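Local atomic coordinates of transcriptional regulator nlh2 (Aquifex aeolicus, PDB entry 4G3V), a protein that probably regulates sigma54-dependent transcription as an activator, with the GAF domain, captured here in an inactive state, acting as its regulatory module. Residues A[46-57]-A[64-73]; A[109-118]-A[129-137]. All coordinates share one frame; numbering follows the deposited sequence.

Contact 1 of 2, residues A[46-57]-A[64-73]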
loop_
_atom_site.group_PDB
_atom_site.type_symbol
_atom_site.label_atom_id
_atom_site.label_comp_id
_atom_site.label_asym_id
_atom_site.label_seq_id
_atom_site.Cartn_x
_atom_site.Cartn_y
_atom_site.Cartn_z
ATOM N N PHE A 46 -9.960 12.698 8.443
ATOM C CA PHE A 46 -9.453 13.841 7.720
ATOM C C PHE A 46 -8.061 13.560 7.187
ATOM O O PHE A 46 -7.377 12.665 7.662
ATOM C CB PHE A 46 -9.492 15.124 8.578
ATOM C CG PHE A 46 -8.551 15.127 9.763
ATOM C CD1 PHE A 46 -7.197 15.371 9.598
ATOM C CD2 PHE A 46 -9.039 14.929 11.042
ATOM C CE1 PHE A 46 -6.327 15.384 10.704
ATOM C CE2 PHE A 46 -8.194 14.948 12.150
ATOM C CZ PHE A 46 -6.839 15.178 11.984
ATOM N N ILE A 47 -7.692 14.303 6.150
ATOM C CA ILE A 47 -6.351 14.290 5.607
ATOM C C ILE A 47 -5.849 15.715 5.763
ATOM O O ILE A 47 -6.493 16.655 5.295
ATOM C CB ILE A 47 -6.346 13.841 4.133
ATOM C CG1 ILE A 47 -6.779 12.380 4.050
ATOM C CG2 ILE A 47 -4.980 14.033 3.513
ATOM C CD1 ILE A 47 -7.141 11.882 2.649
ATOM N N ALA A 48 -4.738 15.871 6.482
ATOM C CA ALA A 48 -4.133 17.178 6.706
ATOM C C ALA A 48 -2.825 17.271 5.932
ATOM O O ALA A 48 -2.080 16.293 5.821
ATOM C CB ALA A 48 -3.885 17.399 8.169
ATOM N N ILE A 49 -2.558 18.452 5.389
ATOM C CA ILE A 49 -1.409 18.640 4.531
ATOM C C ILE A 49 -0.507 19.734 5.068
ATOM O O ILE A 49 -0.978 20.719 5.643
ATOM C CB ILE A 49 -1.866 18.999 3.114
ATOM C CG1 ILE A 49 -2.702 17.847 2.564
ATOM C CG2 ILE A 49 -0.670 19.280 2.227
ATOM C CD1 ILE A 49 -3.403 18.147 1.251
ATOM N N ARG A 50 0.791 19.548 4.860
ATOM C CA ARG A 50 1.806 20.484 5.334
ATOM C C ARG A 50 1.843 21.745 4.492
ATOM O O ARG A 50 2.014 21.686 3.279
ATOM C CB ARG A 50 3.169 19.819 5.280
ATOM C CG ARG A 50 4.283 20.602 5.929
ATOM C CD ARG A 50 5.485 19.685 6.053
ATOM N NE ARG A 50 6.549 20.207 6.897
ATOM C CZ ARG A 50 7.489 19.444 7.453
ATOM N NH1 ARG A 50 7.485 18.128 7.259
ATOM N NH2 ARG A 50 8.432 19.985 8.213
ATOM N N GLU A 51 1.683 22.882 5.150
ATOM C CA GLU A 51 1.860 24.178 4.506
ATOM C C GLU A 51 2.916 24.915 5.306
ATOM O O GLU A 51 2.660 25.336 6.429
ATOM C CB GLU A 51 0.546 24.960 4.500
ATOM C CG GLU A 51 -0.600 24.222 3.817
ATOM C CD GLU A 51 -1.926 24.959 3.926
ATOM O OE1 GLU A 51 -1.961 26.041 4.556
ATOM O OE2 GLU A 51 -2.935 24.453 3.386
ATOM N N GLY A 52 4.106 25.052 4.730
ATOM C CA GLY A 52 5.243 25.571 5.464
ATOM C C GLY A 52 5.676 24.554 6.501
ATOM O O GLY A 52 6.216 23.494 6.158
ATOM N N ASN A 53 5.430 24.862 7.772
ATOM C CA ASN A 53 5.731 23.925 8.850
ATOM C C ASN A 53 4.501 23.654 9.717
ATOM O O ASN A 53 4.621 23.356 10.900
ATOM C CB ASN A 53 6.884 24.453 9.721
ATOM C CG ASN A 53 7.695 23.332 10.360
ATOM O OD1 ASN A 53 7.888 22.272 9.760
ATOM N ND2 ASN A 53 8.164 23.557 11.587
ATOM N N THR A 54 3.315 23.763 9.124
ATOM C CA THR A 54 2.074 23.514 9.851
ATOM C C THR A 54 1.167 22.623 9.013
ATOM O O THR A 54 1.163 22.724 7.788
ATOM C CB THR A 54 1.335 24.835 10.184
ATOM O OG1 THR A 54 0.142 24.554 10.925
ATOM C CG2 THR A 54 0.959 25.576 8.919
ATOM N N LEU A 55 0.408 21.750 9.672
ATOM C CA LEU A 55 -0.564 20.913 8.979
ATOM C C LEU A 55 -1.918 21.600 8.959
ATOM O O LEU A 55 -2.377 22.108 9.981
ATOM C CB LEU A 55 -0.751 19.568 9.680
ATOM C CG LEU A 55 0.317 18.488 9.585
ATOM C CD1 LEU A 55 -0.252 17.187 10.135
ATOM C CD2 LEU A 55 0.808 18.303 8.171
ATOM N N ARG A 56 -2.562 21.599 7.802
ATOM C CA ARG A 56 -3.927 22.087 7.695
ATOM C C ARG A 56 -4.823 21.023 7.087
ATOM O O ARG A 56 -4.420 20.330 6.158
ATOM C CB ARG A 56 -3.977 23.331 6.819
ATOM C CG ARG A 56 -3.320 24.547 7.443
ATOM C CD ARG A 56 -4.015 25.806 6.979
ATOM N NE ARG A 56 -5.413 25.829 7.408
ATOM C CZ ARG A 56 -6.410 26.380 6.717
ATOM N NH1 ARG A 56 -6.186 26.962 5.541
ATOM N NH2 ARG A 56 -7.645 26.343 7.204
ATOM N N ILE A 57 -6.039 20.893 7.606
ATOM C CA ILE A 57 -6.986 19.947 7.044
ATOM C C ILE A 57 -7.293 20.331 5.599
ATOM O O ILE A 57 -7.682 21.474 5.310
ATOM C CB ILE A 57 -8.279 19.855 7.880
ATOM C CG1 ILE A 57 -7.969 19.152 9.205
ATOM C CG2 ILE A 57 -9.357 19.088 7.117
ATOM C CD1 ILE A 57 -9.181 18.779 10.024
ATOM N N PHE A 64 -15.815 16.110 10.950
ATOM C CA PHE A 64 -14.838 17.125 10.560
ATOM C C PHE A 64 -15.265 17.978 9.365
ATOM O O PHE A 64 -14.579 18.939 9.006
ATOM C CB PHE A 64 -13.511 16.451 10.270
ATOM C CG PHE A 64 -12.916 15.812 11.476
ATOM C CD1 PHE A 64 -12.113 16.543 12.327
ATOM C CD2 PHE A 64 -13.185 14.493 11.777
ATOM C CE1 PHE A 64 -11.575 15.969 13.451
ATOM C CE2 PHE A 64 -12.645 13.910 12.900
ATOM C CZ PHE A 64 -11.840 14.648 13.740
ATOM N N LEU A 65 -16.387 17.636 8.748
ATOM C CA LEU A 65 -16.858 18.418 7.620
ATOM C C LEU A 65 -16.984 19.889 8.019
ATOM O O LEU A 65 -17.506 20.203 9.091
ATOM C CB LEU A 65 -18.205 17.904 7.138
ATOM C CG LEU A 65 -18.644 18.475 5.789
ATOM C CD1 LEU A 65 -17.735 17.967 4.677
ATOM C CD2 LEU A 65 -20.082 18.104 5.519
ATOM N N ASN A 66 -16.491 20.777 7.158
ATOM C CA ASN A 66 -16.605 22.224 7.365
ATOM C C ASN A 66 -15.963 22.700 8.661
ATOM O O ASN A 66 -16.500 23.569 9.349
ATOM C CB ASN A 66 -18.075 22.666 7.325
ATOM C CG ASN A 66 -18.705 22.474 5.957
ATOM O OD1 ASN A 66 -18.067 22.708 4.929
ATOM N ND2 ASN A 66 -19.956 22.037 5.939
ATOM N N LYS A 67 -14.811 22.130 8.989
ATOM C CA LYS A 67 -14.048 22.571 10.154
ATOM C C LYS A 67 -12.604 22.891 9.766
ATOM O O LYS A 67 -11.932 22.083 9.117
ATOM C CB LYS A 67 -14.102 21.513 11.261
ATOM C CG LYS A 67 -15.512 21.295 11.807
ATOM C CD LYS A 67 -15.517 20.469 13.081
ATOM C CE LYS A 67 -16.890 20.475 13.747
ATOM N NZ LYS A 67 -17.962 19.890 12.894
ATOM N N ASP A 68 -12.146 24.081 10.154
ATOM C CA ASP A 68 -10.801 24.546 9.838
ATOM C C ASP A 68 -9.888 24.324 11.035
ATOM O O ASP A 68 -10.082 24.926 12.092
ATOM C CB ASP A 68 -10.821 26.032 9.470
ATOM C CG ASP A 68 -11.502 26.293 8.138
ATOM O OD1 ASP A 68 -11.287 25.501 7.192
ATOM O OD2 ASP A 68 -12.258 27.288 8.037
ATOM N N VAL A 69 -8.893 23.462 10.867
ATOM C CA VAL A 69 -8.048 23.060 11.985
ATOM C C VAL A 69 -6.589 22.966 11.574
ATOM O O VAL A 69 -6.274 22.375 10.542
ATOM C CB VAL A 69 -8.463 21.685 12.514
ATOM C CG1 VAL A 69 -7.755 21.392 13.817
ATOM C CG2 VAL A 69 -9.966 21.621 12.690
ATOM N N ALA A 70 -5.704 23.530 12.393
ATOM C CA ALA A 70 -4.276 23.485 12.117
ATOM C C ALA A 70 -3.526 22.777 13.248
ATOM O O ALA A 70 -3.870 22.931 14.415
ATOM C CB ALA A 70 -3.737 24.891 11.922
ATOM N N PHE A 71 -2.512 21.994 12.886
ATOM C CA PHE A 71 -1.677 21.284 13.858
ATOM C C PHE A 71 -0.218 21.674 13.707
ATOM O O PHE A 71 0.306 21.729 12.596
ATOM C CB PHE A 71 -1.759 19.773 13.638
ATOM C CG PHE A 71 -3.126 19.186 13.859
ATOM C CD1 PHE A 71 -4.026 19.091 12.817
ATOM C CD2 PHE A 71 -3.494 18.695 15.101
ATOM C CE1 PHE A 71 -5.276 18.531 13.011
ATOM C CE2 PHE A 71 -4.748 18.130 15.298
ATOM C CZ PHE A 71 -5.635 18.051 14.252
ATOM N N LYS A 72 0.450 21.906 14.827
ATOM C CA LYS A 72 1.879 22.175 14.822
ATOM C C LYS A 72 2.619 20.896 15.174
ATOM O O LYS A 72 2.047 20.004 15.797
ATOM C CB LYS A 72 2.207 23.245 15.860
ATOM C CG LYS A 72 1.388 24.509 15.694
ATOM C CD LYS A 72 1.731 25.224 14.403
ATOM C CE LYS A 72 3.047 25.980 14.525
ATOM N NZ LYS A 72 3.393 26.684 13.263
ATOM N N LYS A 73 3.893 20.808 14.796
ATOM C CA LYS A 73 4.705 19.674 15.203
ATOM C C LYS A 73 4.598 19.492 16.710
ATOM O O LYS A 73 4.739 20.453 17.484
ATOM C CB LYS A 73 6.163 19.856 14.795
ATOM C CG LYS A 73 6.411 19.657 13.317
ATOM C CD LYS A 73 7.897 19.501 13.026
ATOM C CE LYS A 73 8.161 19.305 11.539
ATOM N NZ LYS A 73 9.614 19.148 11.264
HETATM O O HOH W 1 -7.632 23.548 8.215
#
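Phe-71 O is gripped by two donors of strand 54-57: Leu-55 N lies in the carbonyl plane at 2.9 Å from this oxygen, whereas Thr-54 OG1 comes from well above that plane and sits 3.3 Å from the same Phe-71 O. Thr-54 can reach it because chi1 of -179° turns the hydroxyl away from the backbone N, toward strand 70-72. Phe-71 N returns a bond to Leu-55 O, completing an antiparallel hydrogen-bonded pair, and Ile-57 N donates to Val-69 O farther along. These bonds add the short edge strand 70-72 to the antiparallel sheet of the GAF domain, alongside the hairpin of 46-51 and 54-57, which closes through a type II' turn at Glu-51 to Thr-54. On the face of Leu-55 and Phe-71, Phe-46 joins two rings. Its edge meets Phe-64 in a T-shaped stack, with Phe-46 CD2 3.6 Å above the centre of the Phe-64 face; against Phe-71 it lies nearly parallel but slid aside, the planes 15° apart. Ile-57 CD1 lies over one face of Phe-46, off its centre, and also rests on Val-69 CB. Leu-55 CB packs against Phe-71 CB. On the opposite face, Arg-56 NH2 makes a long salt bridge of 3.7 Å to Asp-68 OD1.

Contact 2 of 2, residues A[109-118]-A[129-137]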
loop_
_atom_site.group_PDB
_atom_site.type_symbol
_atom_site.label_atom_id
_atom_site.label_comp_id
_atom_site.label_asym_id
_atom_site.label_seq_id
_atom_site.Cartn_x
_atom_site.Cartn_y
_atom_site.Cartn_z
ATOM N N LEU A 109 -17.580 11.075 20.445
ATOM C CA LEU A 109 -17.023 9.725 20.462
ATOM C C LEU A 109 -17.549 8.917 21.644
ATOM O O LEU A 109 -17.888 9.482 22.687
ATOM C CB LEU A 109 -15.500 9.789 20.564
ATOM C CG LEU A 109 -14.753 10.551 19.475
ATOM C CD1 LEU A 109 -13.245 10.453 19.693
ATOM C CD2 LEU A 109 -15.137 10.015 18.109
ATOM N N THR A 110 -17.621 7.599 21.469
ATOM C CA THR A 110 -17.856 6.670 22.573
ATOM C C THR A 110 -16.515 6.229 23.132
ATOM O O THR A 110 -15.468 6.608 22.614
ATOM C CB THR A 110 -18.586 5.400 22.114
ATOM O OG1 THR A 110 -17.673 4.555 21.404
ATOM C CG2 THR A 110 -19.776 5.744 21.221
ATOM N N GLU A 111 -16.542 5.410 24.175
ATOM C CA GLU A 111 -15.307 4.920 24.770
ATOM C C GLU A 111 -14.634 3.866 23.888
ATOM O O GLU A 111 -13.463 3.540 24.083
ATOM C CB GLU A 111 -15.576 4.342 26.161
ATOM C CG GLU A 111 -14.311 3.910 26.891
ATOM C CD GLU A 111 -14.567 3.545 28.337
ATOM O OE1 GLU A 111 -15.505 4.115 28.942
ATOM O OE2 GLU A 111 -13.828 2.685 28.867
ATOM N N LYS A 112 -15.366 3.347 22.906
ATOM C CA LYS A 112 -14.823 2.311 22.029
ATOM C C LYS A 112 -14.054 2.894 20.844
ATOM O O LYS A 112 -13.294 2.182 20.182
ATOM C CB LYS A 112 -15.941 1.393 21.536
ATOM C CG LYS A 112 -16.729 0.759 22.674
ATOM C CD LYS A 112 -17.141 -0.669 22.349
ATOM C CE LYS A 112 -18.188 -0.723 21.249
ATOM N NZ LYS A 112 -18.820 -2.080 21.160
ATOM N N HIS A 113 -14.235 4.186 20.577
ATOM C CA HIS A 113 -13.541 4.806 19.445
ATOM C C HIS A 113 -12.039 4.826 19.650
ATOM O O HIS A 113 -11.552 5.220 20.711
ATOM C CB HIS A 113 -14.015 6.241 19.214
ATOM C CG HIS A 113 -15.249 6.339 18.376
ATOM N ND1 HIS A 113 -16.509 6.426 18.924
ATOM C CD2 HIS A 113 -15.419 6.346 17.035
ATOM C CE1 HIS A 113 -17.404 6.488 17.955
ATOM N NE2 HIS A 113 -16.768 6.442 16.796
ATOM N N ALA A 114 -11.309 4.402 18.623
ATOM C CA ALA A 114 -9.867 4.588 18.580
ATOM C C ALA A 114 -9.518 5.665 17.559
ATOM O O ALA A 114 -10.295 5.960 16.647
ATOM C CB ALA A 114 -9.173 3.297 18.228
ATOM N N LEU A 115 -8.334 6.243 17.723
ATOM C CA LEU A 115 -7.785 7.175 16.759
ATOM C C LEU A 115 -6.574 6.509 16.117
ATOM O O LEU A 115 -5.692 6.014 16.819
ATOM C CB LEU A 115 -7.382 8.476 17.462
ATOM C CG LEU A 115 -6.900 9.647 16.605
ATOM C CD1 LEU A 115 -6.855 10.939 17.406
ATOM C CD2 LEU A 115 -5.545 9.371 16.017
ATOM N N ILE A 116 -6.538 6.462 14.792
ATOM C CA ILE A 116 -5.331 6.008 14.099
ATOM C C ILE A 116 -4.868 7.125 13.179
ATOM O O ILE A 116 -5.635 7.612 12.356
ATOM C CB ILE A 116 -5.574 4.748 13.260
ATOM C CG1 ILE A 116 -6.020 3.594 14.152
ATOM C CG2 ILE A 116 -4.305 4.368 12.474
ATOM C CD1 ILE A 116 -6.428 2.360 13.385
ATOM N N ALA A 117 -3.613 7.523 13.329
ATOM C CA ALA A 117 -3.052 8.591 12.529
ATOM C C ALA A 117 -1.763 8.085 11.899
ATOM O O ALA A 117 -0.886 7.549 12.596
ATOM C CB ALA A 117 -2.803 9.825 13.386
ATOM N N ALA A 118 -1.661 8.234 10.581
ATOM C CA ALA A 118 -0.506 7.736 9.844
ATOM C C ALA A 118 0.073 8.839 8.976
ATOM O O ALA A 118 -0.667 9.648 8.381
ATOM C CB ALA A 118 -0.888 6.552 8.981
ATOM N N VAL A 129 -0.781 14.056 7.113
ATOM C CA VAL A 129 -1.206 12.970 8.001
ATOM C C VAL A 129 -2.634 12.601 7.651
ATOM O O VAL A 129 -3.441 13.485 7.348
ATOM C CB VAL A 129 -1.160 13.409 9.490
ATOM C CG1 VAL A 129 -1.784 12.340 10.404
ATOM C CG2 VAL A 129 0.283 13.761 9.904
ATOM N N ILE A 130 -2.946 11.305 7.649
ATOM C CA ILE A 130 -4.343 10.889 7.569
ATOM C C ILE A 130 -4.725 10.363 8.937
ATOM O O ILE A 130 -4.008 9.543 9.517
ATOM C CB ILE A 130 -4.599 9.843 6.473
ATOM C CG1 ILE A 130 -6.036 9.323 6.557
ATOM C CG2 ILE A 130 -3.609 8.694 6.549
ATOM C CD1 ILE A 130 -6.439 8.419 5.383
ATOM N N THR A 131 -5.842 10.873 9.455
ATOM C CA THR A 131 -6.324 10.535 10.784
ATOM C C THR A 131 -7.753 10.016 10.689
ATOM O O THR A 131 -8.614 10.641 10.048
ATOM C CB THR A 131 -6.293 11.757 11.692
ATOM O OG1 THR A 131 -4.932 12.183 11.857
ATOM C CG2 THR A 131 -6.926 11.460 13.056
ATOM N N ILE A 132 -8.009 8.887 11.328
ATOM C CA ILE A 132 -9.344 8.303 11.314
ATOM C C ILE A 132 -9.796 7.949 12.724
ATOM O O ILE A 132 -8.980 7.689 13.602
ATOM C CB ILE A 132 -9.424 7.041 10.410
ATOM C CG1 ILE A 132 -8.688 5.855 11.020
ATOM C CG2 ILE A 132 -8.840 7.319 9.034
ATOM C CD1 ILE A 132 -9.567 4.900 11.766
ATOM N N PHE A 133 -11.106 7.943 12.927
ATOM C CA PHE A 133 -11.691 7.525 14.185
ATOM C C PHE A 133 -12.640 6.361 13.894
ATOM O O PHE A 133 -13.452 6.427 12.962
ATOM C CB PHE A 133 -12.474 8.677 14.798
ATOM C CG PHE A 133 -11.618 9.816 15.265
ATOM C CD1 PHE A 133 -11.204 10.790 14.383
ATOM C CD2 PHE A 133 -11.236 9.912 16.598
ATOM C CE1 PHE A 133 -10.419 11.841 14.807
ATOM C CE2 PHE A 133 -10.452 10.952 17.027
ATOM C CZ PHE A 133 -10.042 11.927 16.127
ATOM N N LYS A 134 -12.537 5.293 14.668
ATOM C CA LYS A 134 -13.372 4.135 14.436
ATOM C C LYS A 134 -13.481 3.282 15.697
ATOM O O LYS A 134 -12.515 3.145 16.437
ATOM C CB LYS A 134 -12.783 3.305 13.299
ATOM C CG LYS A 134 -13.550 2.018 13.012
ATOM C CD LYS A 134 -12.950 1.303 11.810
ATOM C CE LYS A 134 -13.494 -0.103 11.667
ATOM N NZ LYS A 134 -14.948 -0.093 11.356
ATOM N N GLU A 135 -14.660 2.718 15.932
ATOM C CA GLU A 135 -14.880 1.846 17.083
ATOM C C GLU A 135 -14.282 0.453 16.886
ATOM O O GLU A 135 -14.398 -0.140 15.819
ATOM C CB GLU A 135 -16.380 1.684 17.350
ATOM C CG GLU A 135 -17.080 2.923 17.865
ATOM C CD GLU A 135 -18.461 2.592 18.401
ATOM O OE1 GLU A 135 -19.095 1.663 17.858
ATOM O OE2 GLU A 135 -18.906 3.240 19.371
ATOM N N PHE A 136 -13.683 -0.070 17.947
ATOM C CA PHE A 136 -13.139 -1.421 17.965
ATOM C C PHE A 136 -13.515 -2.072 19.283
ATOM O O PHE A 136 -13.668 -1.386 20.299
ATOM C CB PHE A 136 -11.622 -1.398 17.850
ATOM C CG PHE A 136 -11.128 -0.902 16.532
ATOM C CD1 PHE A 136 -10.950 -1.775 15.475
ATOM C CD2 PHE A 136 -10.852 0.438 16.347
ATOM C CE1 PHE A 136 -10.501 -1.322 14.256
ATOM C CE2 PHE A 136 -10.392 0.905 15.125
ATOM C CZ PHE A 136 -10.218 0.023 14.079
ATOM N N SER A 137 -13.632 -3.395 19.267
ATOM C CA SER A 137 -14.032 -4.153 20.446
ATOM C C SER A 137 -12.875 -4.932 21.082
ATOM O O SER A 137 -13.083 -5.668 22.044
ATOM C CB SER A 137 -15.165 -5.109 20.081
ATOM O OG SER A 137 -16.300 -4.386 19.634
#
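The imidazole of His-113 is sandwiched between two aliphatic groups: Glu-135 CG sits over the centre of one face in a CH-pi contact, 3.6 Å from the ring centroid, and Leu-109 CD2 covers the opposite face toward its rim. Thr-110 CA lies at the ring edge, and Thr-110 N donates to His-113 ND1 over 3.0 Å, fixing how the ring is turned. From the same turn Thr-110 OG1 gives a bond of 2.7 Å to Glu-135 OE2, on the anti side of the carboxylate, while accepting from Lys-112 N in an ST turn. Chi1 of Glu-135 (-69°) swings CG over the histidine; the chain then runs on extended, carrying the carboxylate to the threonine. On the face of the sheet that bears His-113 and Glu-135, Leu-115 lies beside Phe-133, with Leu-115 CD1 3.6 Å from Phe-133 CZ, and Leu-109 CD1 touches Phe-133 CD2. Ala-117 CB then meets Thr-131 OG1, a hydroxyl bonded to Thr-78. Three antiparallel hydrogen-bonded pairs, Ala-114 with Lys-134, Ile-116 with Ile-132 and Ala-118 with Ile-130, hold the hairpin strands together. On their side of the sheet Ala-114 CB packs against Phe-136 CD2, and Leu-142 of helix 139-162 covers Ala-114, Ile-116 and Phe-136. Helix 76-84 covers Leu-115, Ala-117 and Val-129, while strands 44-51 and 88-90 flank the hairpin.

Both contacts belong to one antiparallel sheet, their centres about 17 Å apart, and are joined where strands 44-51 and 125-135 run side by side: Phe-46 N and Ala-48 N probably bond to Thr-131 O and Val-129 O. Contact 2 is the buried one, a ladder of inner strands with mostly apolar side chains and a cluster of polar ones at the Thr-110 end. Contact 1 is only partly buried; it holds the short strand 70-72, outermost within the chain, with fewer backbone bonds and charged side chains at its surface. Their hydrophobic parts merge, since Phe-64 CZ packs on Phe-133 CE1 and Leu-55 meets Val-129. Helix 76-84 touches both contacts, helix 139-162 contact 2 from the other side.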